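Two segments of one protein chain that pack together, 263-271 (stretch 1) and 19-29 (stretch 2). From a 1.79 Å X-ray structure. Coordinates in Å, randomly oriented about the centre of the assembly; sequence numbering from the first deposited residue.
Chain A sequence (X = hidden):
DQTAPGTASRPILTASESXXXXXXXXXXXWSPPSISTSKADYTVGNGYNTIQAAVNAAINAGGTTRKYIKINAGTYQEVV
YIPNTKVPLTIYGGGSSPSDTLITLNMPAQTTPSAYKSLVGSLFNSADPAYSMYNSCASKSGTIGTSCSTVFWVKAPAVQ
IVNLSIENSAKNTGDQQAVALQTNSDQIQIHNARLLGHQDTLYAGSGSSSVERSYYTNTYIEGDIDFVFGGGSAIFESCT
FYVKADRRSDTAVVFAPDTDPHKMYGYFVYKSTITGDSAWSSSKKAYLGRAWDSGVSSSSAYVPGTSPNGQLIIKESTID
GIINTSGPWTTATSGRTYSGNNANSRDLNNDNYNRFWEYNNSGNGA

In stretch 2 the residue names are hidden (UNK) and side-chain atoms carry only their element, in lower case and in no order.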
# COMPACT_ATOMS: atom_id res chain seq x y z
N LYS A 263 -3.61 -16.37 7.25
CA LYS A 263 -3.10 -16.06 5.92
C LYS A 263 -1.58 -16.23 5.92
O LYS A 263 -0.87 -15.57 6.68
CB LYS A 263 -3.49 -14.62 5.53
CG LYS A 263 -3.40 -14.32 4.04
CD LYS A 263 -3.74 -12.87 3.68
CE LYS A 263 -5.22 -12.60 3.55
NZ LYS A 263 -5.52 -11.36 2.76
N MET A 264 -1.10 -17.11 5.05
CA MET A 264 0.32 -17.38 4.88
C MET A 264 1.07 -16.23 4.22
O MET A 264 2.21 -15.92 4.56
CB MET A 264 0.50 -18.62 3.99
CG MET A 264 1.16 -19.83 4.63
SD MET A 264 1.97 -20.84 3.36
CE MET A 264 3.68 -20.81 3.89
N TYR A 265 0.43 -15.65 3.21
CA TYR A 265 1.05 -14.66 2.34
C TYR A 265 0.54 -13.25 2.61
O TYR A 265 -0.55 -12.88 2.18
CB TYR A 265 0.79 -15.05 0.87
CG TYR A 265 1.31 -16.44 0.57
CD1 TYR A 265 2.66 -16.69 0.55
CD2 TYR A 265 0.44 -17.51 0.38
CE1 TYR A 265 3.16 -17.96 0.30
CE2 TYR A 265 0.93 -18.79 0.14
CZ TYR A 265 2.28 -19.00 0.10
OH TYR A 265 2.78 -20.27 -0.13
N GLY A 266 1.37 -12.47 3.30
CA GLY A 266 1.12 -11.05 3.49
C GLY A 266 1.88 -10.26 2.45
O GLY A 266 1.57 -10.34 1.25
N TYR A 267 2.89 -9.53 2.88
CA TYR A 267 3.65 -8.65 2.00
C TYR A 267 4.97 -9.32 1.57
O TYR A 267 5.67 -9.90 2.38
CB TYR A 267 3.89 -7.30 2.68
CG TYR A 267 2.67 -6.43 2.89
CD1 TYR A 267 1.48 -6.64 2.19
CD2 TYR A 267 2.72 -5.33 3.77
CE1 TYR A 267 0.38 -5.80 2.35
CE2 TYR A 267 1.63 -4.49 3.93
CZ TYR A 267 0.46 -4.74 3.24
OH TYR A 267 -0.61 -3.90 3.39
N PHE A 268 5.27 -9.27 0.28
CA PHE A 268 6.51 -9.79 -0.28
C PHE A 268 7.23 -8.68 -1.04
O PHE A 268 6.72 -8.17 -2.06
CB PHE A 268 6.21 -10.95 -1.22
CG PHE A 268 7.42 -11.68 -1.72
CD1 PHE A 268 8.33 -12.25 -0.86
CD2 PHE A 268 7.62 -11.81 -3.07
CE1 PHE A 268 9.43 -12.94 -1.34
CE2 PHE A 268 8.71 -12.51 -3.57
CZ PHE A 268 9.61 -13.07 -2.71
N VAL A 269 8.38 -8.28 -0.51
CA VAL A 269 9.23 -7.26 -1.11
C VAL A 269 10.45 -7.96 -1.72
O VAL A 269 11.24 -8.58 -0.99
CB VAL A 269 9.65 -6.24 -0.05
CG1 VAL A 269 10.62 -5.25 -0.64
CG2 VAL A 269 8.43 -5.53 0.54
N TYR A 270 10.59 -7.87 -3.05
CA TYR A 270 11.57 -8.65 -3.81
C TYR A 270 12.29 -7.79 -4.88
O TYR A 270 11.64 -7.06 -5.62
CB TYR A 270 10.84 -9.78 -4.50
CG TYR A 270 11.65 -10.69 -5.39
CD1 TYR A 270 12.69 -11.44 -4.88
CD2 TYR A 270 11.30 -10.87 -6.72
CE1 TYR A 270 13.41 -12.31 -5.68
CE2 TYR A 270 12.01 -11.75 -7.53
CZ TYR A 270 13.07 -12.45 -7.00
OH TYR A 270 13.80 -13.31 -7.81
N LYS A 271 13.62 -7.89 -4.94
CA LYS A 271 14.45 -7.13 -5.86
C LYS A 271 14.09 -5.64 -5.80
O LYS A 271 14.02 -4.97 -6.82
CB LYS A 271 14.30 -7.66 -7.28
CG LYS A 271 14.59 -9.13 -7.44
CD LYS A 271 16.06 -9.42 -7.23
CE LYS A 271 16.47 -10.70 -7.92
NZ LYS A 271 17.75 -11.21 -7.39
N UNK A 19 12.59 -20.92 -0.24
CA UNK A 19 11.89 -21.53 -1.39
C UNK A 19 10.35 -21.51 -1.27
O UNK A 19 9.65 -21.68 -2.27
o UNK A 19 14.60 -23.80 -1.33
n UNK A 19 14.26 -22.35 -3.01
c UNK A 19 12.37 -22.98 -1.64
c UNK A 19 13.84 -23.07 -1.99
N UNK A 20 9.83 -21.31 -0.06
CA UNK A 20 8.38 -21.22 0.12
C UNK A 20 7.86 -19.81 -0.16
O UNK A 20 6.65 -19.60 -0.13
c UNK A 20 9.39 -25.18 1.60
o UNK A 20 10.41 -26.42 3.41
c UNK A 20 9.80 -25.27 2.93
c UNK A 20 9.63 -24.20 3.80
c UNK A 20 8.78 -24.01 1.16
c UNK A 20 7.95 -21.64 1.53
c UNK A 20 8.59 -22.92 2.02
c UNK A 20 9.02 -23.04 3.34
N UNK A 21 8.76 -18.86 -0.41
CA UNK A 21 8.37 -17.45 -0.55
C UNK A 21 8.95 -16.85 -1.79
O UNK A 21 10.10 -16.39 -1.80
c UNK A 21 6.43 -17.53 3.46
c UNK A 21 6.94 -17.02 2.29
c UNK A 21 7.24 -18.31 4.28
c UNK A 21 8.81 -16.67 0.68
c UNK A 21 8.26 -17.23 1.94
c UNK A 21 8.56 -18.55 3.93
c UNK A 21 9.06 -18.02 2.76
N UNK A 22 8.15 -16.84 -2.84
CA UNK A 22 8.56 -16.42 -4.15
C UNK A 22 7.35 -15.70 -4.76
O UNK A 22 6.23 -15.81 -4.25
c UNK A 22 9.89 -18.55 -4.33
o UNK A 22 7.72 -18.36 -5.33
c UNK A 22 8.92 -17.63 -5.04
N UNK A 23 7.55 -15.00 -5.88
CA UNK A 23 6.42 -14.35 -6.55
C UNK A 23 5.32 -15.36 -6.85
O UNK A 23 4.14 -15.09 -6.65
c UNK A 23 6.81 -13.63 -7.87
c UNK A 23 7.88 -12.56 -7.64
o UNK A 23 7.28 -14.62 -8.81
N UNK A 24 5.72 -16.53 -7.34
CA UNK A 24 4.77 -17.57 -7.71
C UNK A 24 3.95 -18.06 -6.52
O UNK A 24 2.79 -18.40 -6.61
c UNK A 24 5.52 -18.74 -8.34
N UNK A 25 4.61 -18.10 -5.39
CA UNK A 25 4.05 -18.60 -4.19
C UNK A 25 3.04 -17.59 -3.60
O UNK A 25 1.89 -17.95 -3.28
c UNK A 25 5.25 -19.00 -3.33
c UNK A 25 5.15 -18.53 -1.99
o UNK A 25 5.41 -20.44 -3.37
N UNK A 26 3.43 -16.32 -3.54
CA UNK A 26 2.52 -15.24 -3.11
C UNK A 26 1.33 -15.01 -4.06
O UNK A 26 0.23 -14.59 -3.64
c UNK A 26 3.35 -13.95 -2.89
o UNK A 26 5.61 -13.45 2.27
c UNK A 26 5.08 -13.59 1.02
c UNK A 26 3.96 -13.83 -1.52
c UNK A 26 3.88 -12.97 0.73
c UNK A 26 3.34 -13.08 -0.53
c UNK A 26 5.19 -14.42 -1.21
c UNK A 26 5.74 -14.31 0.05
N UNK A 27 1.52 -15.30 -5.35
CA UNK A 27 0.47 -15.16 -6.34
C UNK A 27 -0.65 -16.18 -6.17
O UNK A 27 -1.78 -15.93 -6.59
c UNK A 27 0.78 -12.92 -8.65
c UNK A 27 2.57 -14.43 -9.58
c UNK A 27 1.06 -15.25 -7.76
c UNK A 27 1.77 -14.03 -8.34
N UNK A 28 -0.34 -17.33 -5.58
CA UNK A 28 -1.36 -18.29 -5.18
C UNK A 28 -2.23 -18.69 -6.37
O UNK A 28 -3.43 -18.77 -6.26
c UNK A 28 -2.25 -16.59 -1.79
o UNK A 28 -3.21 -17.04 -1.17
c UNK A 28 -1.47 -17.47 -2.75
c UNK A 28 -2.22 -17.71 -4.05
n UNK A 28 -1.85 -15.32 -1.67
N UNK A 29 -1.61 -18.92 -7.51
CA UNK A 29 -2.33 -19.37 -8.70
C UNK A 29 -2.77 -18.25 -9.63
O UNK A 29 -3.10 -18.50 -10.79
O HOH W 1 -2.33 -16.49 2.12

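Position 19 carries two side-chain carbons, the second bonded to one oxygen and one nitrogen. This short planar group could be an amide only, because an acid would end in two oxygens; the residue is Asn19, exposed and out of reach of stretch 1.

At position 20 a single carbon leads to a six-carbon ring bearing one oxygen, a phenol, and the residue is Tyr20. Its ring leads away from stretch 1, but its backbone O lies 3.9 Å from Tyr265 CE1, near the plane of that ring and at its edge.

Position 21 has one carbon followed by a ring of six carbons without an oxygen, so it is Phe21. The buried ring meets two side chains of stretch 1: CE1 is 4.3 Å from Met264 CE, and CD1 is 4.4 Å from Tyr265 CE1. Its backbone O also comes within 3.5 Å of Phe268 CZ.

Position 22 shows one carbon carrying an oxygen and a carbon, the beta-branched pattern of Thr22. The CA-to-CB bond points away from stretch 1, and the hydroxyl serves the helix instead: OG1 accepts from the backbone N of position 25 at 3.1 Å, a capping bond at the N-cap.

Position 23 repeats the pattern of one carbon with an oxygen and a carbon, giving Thr23, the start of the helix. Its methyl CG2 is 3.9 Å from Tyr270 CD2, and its backbone N is 3.6 Å from Phe268 CE2.

A single carbon at position 24 identifies Ala24, which is exposed and does not reach stretch 1.

Position 25 is again a carbon bearing one oxygen and one carbon, hence Thr25. Its CG2 approaches Tyr265 CE1 to 3.1 Å, a tight contact, while its backbone O lies over one face of the Tyr265 ring.

At position 26 one carbon precedes a six-carbon ring with an oxygen, so the residue is Tyr26. The CA-to-CB bond runs sideways, but the ring comes nearer to stretch 1, with Phe268 over one face and Tyr265 over the opposite one. Gly266 O sits near the ring plane, 3.5 Å from CE2.

Four carbons forked at the second mark position 27 as Leu27, whose CA-to-CB bond points away from stretch 1.

Position 28 has three carbons, the third carrying an oxygen and a nitrogen: Gln28. Its CD is 3.6 Å from Tyr265 CD2, and NE2 donates to Tyr26 O at 3.0 Å. With positive phi, it leaves the helical conformation.

Position 29 has no side-chain atoms and is Gly29; at its backbone angles a CB would jam against the preceding carbonyl O.

The contact depends on aromatic packing, with no direct hydrogen bond between the stretches. Tyr265 directs its edge at Tyr26, whereas Phe268 CB stands 3.4 Å from the Tyr26 ring centroid, almost on the ring normal. A water accepts from Tyr265 N at 3.1 Å and donates weakly to Gln28 OE1 at 3.4 Å, adding a polar bridge.

Stretch 2 19-29: NYFTTATYLQG
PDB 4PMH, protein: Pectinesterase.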